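Local coordinates for protein Bpsl1147 (Burkholderia pseudomallei, PDB 5A4O) that probably binds single-stranded DNA, as a two-subunit bacterial homolog of the eukaryotic transcription coactivator PC4, at residues 13-16 and 20-23; 38-43 and 48-53. One frame throughout, in Å; residues are numbered along the deposited sequence.

Both contacts belong to one antiparallel sheet whose strands follow chain order. Interaction 1 pairs edge strand 8-16 with 19-28, and interaction 2 pairs 31-41 with 47-56, the other edge strand within the chain, so each is a hairpin and the seam between strands 19-28 and 31-41 joins them. Their centres are about 9 Å apart. Across that seam Arg20 O lies 2.9 Å from Val39 N, a probable hydrogen bond. On one side of the sheet Lys15 CD packs 4.0 Å from Leu38 CD1; on the other side Arg22 CB and Val39 CG1 meet at 3.9 Å. Both interactions also touch the second subunit: Ile21 packs on its Ile54, and Gln52 on its Gly53.

Interaction 1. Residues 13-16 and 20-23; sequences VQKS and RIRI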
loop_
_atom_site.group_PDB
_atom_site.type_symbol
_atom_site.label_atom_id
_atom_site.label_comp_id
_atom_site.label_asym_id
_atom_site.label_seq_id
_atom_site.Cartn_x
_atom_site.Cartn_y
_atom_site.Cartn_z
ATOM N N VAL A 13 0.289 -9.670 -6.229
ATOM C CA VAL A 13 1.075 -10.343 -5.178
ATOM C C VAL A 13 0.138 -11.202 -4.363
ATOM O O VAL A 13 -0.734 -10.687 -3.651
ATOM C CB VAL A 13 1.773 -9.353 -4.249
ATOM C CG1 VAL A 13 2.584 -10.099 -3.196
ATOM C CG2 VAL A 13 2.591 -8.348 -5.030
ATOM N N GLN A 14 0.302 -12.513 -4.475
ATOM C CA GLN A 14 -0.603 -13.432 -3.819
ATOM C C GLN A 14 -0.331 -13.488 -2.323
ATOM O O GLN A 14 0.827 -13.664 -1.892
ATOM C CB GLN A 14 -0.492 -14.850 -4.406
ATOM C CG GLN A 14 -0.863 -14.922 -5.864
ATOM C CD GLN A 14 -0.426 -16.215 -6.534
ATOM O OE1 GLN A 14 0.157 -17.088 -5.902
ATOM N NE2 GLN A 14 -0.695 -16.326 -7.833
ATOM N N LYS A 15 -1.389 -13.312 -1.532
ATOM C CA LYS A 15 -1.323 -13.489 -0.070
ATOM C C LYS A 15 -1.774 -14.868 0.354
ATOM O O LYS A 15 -1.243 -15.444 1.317
ATOM C CB LYS A 15 -2.232 -12.494 0.647
ATOM C CG LYS A 15 -1.745 -11.076 0.573
ATOM C CD LYS A 15 -2.519 -10.096 1.477
ATOM C CE LYS A 15 -2.864 -10.664 2.847
ATOM N NZ LYS A 15 -2.613 -9.651 3.904
ATOM N N SER A 16 -2.792 -15.375 -0.324
ATOM C CA SER A 16 -3.364 -16.686 -0.030
ATOM C C SER A 16 -4.221 -17.098 -1.195
ATOM O O SER A 16 -4.313 -16.379 -2.183
ATOM C CB SER A 16 -4.246 -16.577 1.234
ATOM O OG SER A 16 -5.417 -15.800 0.975
ATOM N N ARG A 20 -5.106 -11.098 -2.557
ATOM C CA ARG A 20 -3.901 -10.687 -3.258
ATOM C C ARG A 20 -3.740 -9.230 -3.044
ATOM O O ARG A 20 -4.694 -8.546 -2.689
ATOM C CB ARG A 20 -4.029 -10.953 -4.750
ATOM C CG ARG A 20 -4.130 -12.401 -5.099
ATOM C CD ARG A 20 -4.280 -12.563 -6.604
ATOM N NE ARG A 20 -4.534 -13.940 -6.950
ATOM C CZ ARG A 20 -4.770 -14.383 -8.181
ATOM N NH1 ARG A 20 -4.779 -13.562 -9.218
ATOM N NH2 ARG A 20 -5.012 -15.667 -8.365
ATOM N N ILE A 21 -2.520 -8.761 -3.217
ATOM C CA ILE A 21 -2.255 -7.338 -3.259
ATOM C C ILE A 21 -2.031 -6.974 -4.732
ATOM O O ILE A 21 -1.051 -7.425 -5.347
ATOM C CB ILE A 21 -1.039 -6.932 -2.431
ATOM C CG1 ILE A 21 -1.205 -7.318 -0.956
ATOM C CG2 ILE A 21 -0.741 -5.440 -2.629
ATOM C CD1 ILE A 21 -2.317 -6.607 -0.219
ATOM N N ARG A 22 -2.942 -6.168 -5.296
ATOM C CA ARG A 22 -2.869 -5.758 -6.704
ATOM C C ARG A 22 -2.275 -4.359 -6.837
ATOM O O ARG A 22 -2.708 -3.423 -6.172
ATOM C CB ARG A 22 -4.262 -5.797 -7.338
ATOM C CG ARG A 22 -4.279 -5.380 -8.831
ATOM C CD ARG A 22 -5.666 -5.429 -9.501
ATOM N NE ARG A 22 -5.627 -4.961 -10.939
ATOM C CZ ARG A 22 -6.147 -3.817 -11.447
ATOM N NH1 ARG A 22 -6.819 -2.947 -10.702
ATOM N NH2 ARG A 22 -6.028 -3.554 -12.749
ATOM N N ILE A 23 -1.262 -4.227 -7.680
ATOM C CA ILE A 23 -0.622 -2.967 -7.917
ATOM C C ILE A 23 -1.036 -2.638 -9.322
ATOM O O ILE A 23 -0.785 -3.436 -10.235
ATOM C CB ILE A 23 0.914 -3.088 -7.811
ATOM C CG1 ILE A 23 1.298 -3.456 -6.355
ATOM C CG2 ILE A 23 1.584 -1.787 -8.226
ATOM C CD1 ILE A 23 2.763 -3.722 -6.158
HETATM O O HOH W 1 -4.088 -15.899 -4.900
#
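Val13 and Ile21 are a hydrogen-bonded antiparallel pair: Val13 N gives to Ile21 O at 2.8 Å and Ile21 N to Val13 O at 2.7 Å, both nearly straight. Their side chains share a face, with Val13 CB 4.1 Å from Ile21 CB. Gln14 and Arg20 form the next, non-hydrogen-bonded pair, and their side chains run alongside each other off the other face.

Arg20 is the one to follow outward. Its CB sits beside Val13 O; CG, turned beside the backbone N by a chi1 of -65°, lies 3.9 Å from Gln14 CA. The chain then stays extended, so NE travels along the glutamine and comes 4.0 Å from Gln14 CG. At the guanidinium edge, in its plane, a water accepts from Arg20 NE at 2.9 Å and donates to Ser16 O at 2.8 Å, bridging the arginine to the backbone of Ser16. NH1 goes elsewhere, to a salt bridge with Asp12, so two polar links limit the group's rotation. Gln14 NE2 lies over one face of the guanidinium, offset toward the rim, with the amide and guanidinium planes 35° apart.

Back on the Val13-Ile21 face, Lys15 CD reaches Ile21 CD1 at 3.9 Å, while the lysine carbonyl accepts from Arg57 of the second subunit. This is the first beta hairpin of the curved antiparallel sheet that PC4-like proteins build before their C-terminal helix.

Interaction 2. Residues 38-43 and 48-53; sequences LVVVDR and VPTRQG
Thr50 reaches over to Leu38 with its hydroxyl, and OG1 donates to Leu38 O at 2.8 Å, coming in tilted from the carbonyl plane. The backbone N of Thr50 adds a weak bond to the same oxygen, so one carbonyl is gripped twice by one residue. With chi1 at 69°, OG1 stands between the threonine's own N and carbonyl carbon, and there it also accepts from Gln52 N at 3.0 Å. Thr50 CG2 packs 3.9 Å from Val40 CG1, the two side chains crossing at about a right angle. Leu38 N gives a straight bond to Gln52 O, 2.9 Å long, and Leu38 CB packs 4.0 Å from Gln52 CB as the two side chains set off in the same direction.

The OG1-to-Gln52 N bond closes an ST turn, and Gln52 is also the centre of an inverse gamma turn. The chain turns a corner at Arg51, and Leu38 is bonded on both sides of it, by Thr50 before and by Gln52 O after. Before the corner the pairing is regular: Val40 and Val48 exchange backbone bonds, the shorter being Val48 N to Val40 O at 2.7 Å. Gln52 NE2 turns to the second subunit, donating to Arg51 O there.

Toward the hairpin loop the contact thins out. Val48 CG2 lies against the carboxylate of Asp42, 3.8 Å from OD2, while Asp42 OD1 is salt-bridged at 2.7 Å to NH2 of the exposed Arg43.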
loop_
_atom_site.group_PDB
_atom_site.type_symbol
_atom_site.label_atom_id
_atom_site.label_comp_id
_atom_site.label_asym_id
_atom_site.label_seq_id
_atom_site.Cartn_x
_atom_site.Cartn_y
_atom_site.Cartn_z
ATOM N N LEU A 38 -5.598 -4.368 -1.482
ATOM C CA LEU A 38 -6.083 -5.687 -1.157
ATOM C C LEU A 38 -7.335 -6.018 -2.007
ATOM O O LEU A 38 -8.348 -5.287 -1.992
ATOM C CB LEU A 38 -6.381 -5.783 0.339
ATOM C CG LEU A 38 -6.960 -7.129 0.794
ATOM C CD1 LEU A 38 -5.888 -8.162 0.651
ATOM C CD2 LEU A 38 -7.504 -7.072 2.224
ATOM N N VAL A 39 -7.242 -7.113 -2.748
ATOM C CA VAL A 39 -8.343 -7.646 -3.532
ATOM C C VAL A 39 -8.665 -9.042 -3.000
ATOM O O VAL A 39 -7.769 -9.739 -2.548
ATOM C CB VAL A 39 -8.034 -7.653 -5.038
ATOM C CG1 VAL A 39 -7.651 -6.250 -5.502
ATOM C CG2 VAL A 39 -6.928 -8.657 -5.386
ATOM N N VAL A 40 -9.938 -9.393 -2.971
ATOM C CA VAL A 40 -10.395 -10.636 -2.351
ATOM C C VAL A 40 -11.389 -11.405 -3.220
ATOM O O VAL A 40 -12.123 -10.830 -3.962
ATOM C CB VAL A 40 -11.059 -10.425 -0.962
ATOM C CG1 VAL A 40 -10.171 -9.686 0.002
ATOM C CG2 VAL A 40 -12.361 -9.731 -1.124
ATOM N N VAL A 41 -11.372 -12.721 -3.094
ATOM C CA VAL A 41 -12.159 -13.531 -3.968
ATOM C C VAL A 41 -13.630 -13.305 -3.745
ATOM O O VAL A 41 -14.070 -13.027 -2.678
ATOM C CB VAL A 41 -11.974 -15.032 -3.763
ATOM C CG1 VAL A 41 -10.959 -15.669 -4.669
ATOM C CG2 VAL A 41 -11.864 -15.406 -2.326
ATOM N N ASP A 42 -14.334 -13.449 -4.849
ATOM C CA ASP A 42 -15.773 -13.595 -4.935
ATOM C C ASP A 42 -15.904 -15.080 -5.058
ATOM O O ASP A 42 -16.230 -15.737 -4.131
ATOM C CB ASP A 42 -16.305 -12.962 -6.245
ATOM C CG ASP A 42 -17.449 -12.037 -6.024
ATOM O OD1 ASP A 42 -17.891 -11.917 -4.875
ATOM O OD2 ASP A 42 -17.848 -11.384 -6.999
ATOM N N ARG A 43 -15.534 -15.550 -6.236
ATOM C CA ARG A 43 -15.270 -16.866 -6.630
ATOM C C ARG A 43 -14.379 -16.588 -7.834
ATOM O O ARG A 43 -14.258 -15.431 -8.254
ATOM C CB ARG A 43 -16.564 -17.533 -7.068
ATOM C CG ARG A 43 -17.623 -16.620 -7.622
ATOM C CD ARG A 43 -18.839 -16.686 -6.749
ATOM N NE ARG A 43 -18.598 -16.062 -5.468
ATOM C CZ ARG A 43 -18.984 -14.853 -5.138
ATOM N NH1 ARG A 43 -19.644 -14.121 -6.007
ATOM N NH2 ARG A 43 -18.702 -14.361 -3.931
ATOM N N VAL A 48 -12.166 -9.026 -6.025
ATOM C CA VAL A 48 -12.845 -7.769 -5.932
ATOM C C VAL A 48 -12.100 -6.810 -5.016
ATOM O O VAL A 48 -11.513 -7.231 -4.089
ATOM C CB VAL A 48 -14.234 -7.997 -5.404
ATOM C CG1 VAL A 48 -15.016 -6.730 -5.378
ATOM C CG2 VAL A 48 -14.908 -9.033 -6.268
ATOM N N PRO A 49 -12.084 -5.525 -5.343
ATOM C CA PRO A 49 -11.241 -4.627 -4.552
ATOM C C PRO A 49 -11.874 -4.330 -3.207
ATOM O O PRO A 49 -13.108 -4.501 -3.028
ATOM C CB PRO A 49 -11.177 -3.355 -5.412
ATOM C CG PRO A 49 -12.496 -3.347 -6.135
ATOM C CD PRO A 49 -12.771 -4.802 -6.438
ATOM N N THR A 50 -11.042 -3.908 -2.257
ATOM C CA THR A 50 -11.486 -3.487 -0.953
ATOM C C THR A 50 -11.055 -2.049 -0.712
ATOM O O THR A 50 -10.385 -1.487 -1.533
ATOM C CB THR A 50 -10.850 -4.334 0.141
ATOM O OG1 THR A 50 -9.455 -4.039 0.207
ATOM C CG2 THR A 50 -11.014 -5.834 -0.145
ATOM N N ARG A 51 -11.388 -1.503 0.457
ATOM C CA ARG A 51 -10.949 -0.166 0.825
ATOM C C ARG A 51 -9.577 -0.226 1.465
ATOM O O ARG A 51 -9.020 0.837 1.793
ATOM C CB ARG A 51 -11.927 0.487 1.795
ATOM C CG ARG A 51 -13.333 0.653 1.248
ATOM C CD ARG A 51 -14.230 1.457 2.205
ATOM N NE ARG A 51 -13.755 2.828 2.404
ATOM C CZ ARG A 51 -13.083 3.291 3.463
ATOM N NH1 ARG A 51 -12.781 2.531 4.515
ATOM N NH2 ARG A 51 -12.725 4.569 3.490
ATOM N N GLN A 52 -9.043 -1.442 1.646
ATOM C CA GLN A 52 -7.700 -1.623 2.223
ATOM C C GLN A 52 -6.656 -1.410 1.146
ATOM O O GLN A 52 -6.152 -2.345 0.529
ATOM C CB GLN A 52 -7.566 -2.959 2.938
ATOM C CG GLN A 52 -8.185 -2.938 4.330
ATOM C CD GLN A 52 -9.668 -2.618 4.339
ATOM O OE1 GLN A 52 -10.488 -3.463 4.031
ATOM N NE2 GLN A 52 -10.021 -1.388 4.710
ATOM N N GLY A 53 -6.410 -0.151 0.847
ATOM C CA GLY A 53 -5.444 0.184 -0.199
ATOM C C GLY A 53 -5.041 1.627 -0.123
ATOM O O GLY A 53 -5.600 2.413 0.680
#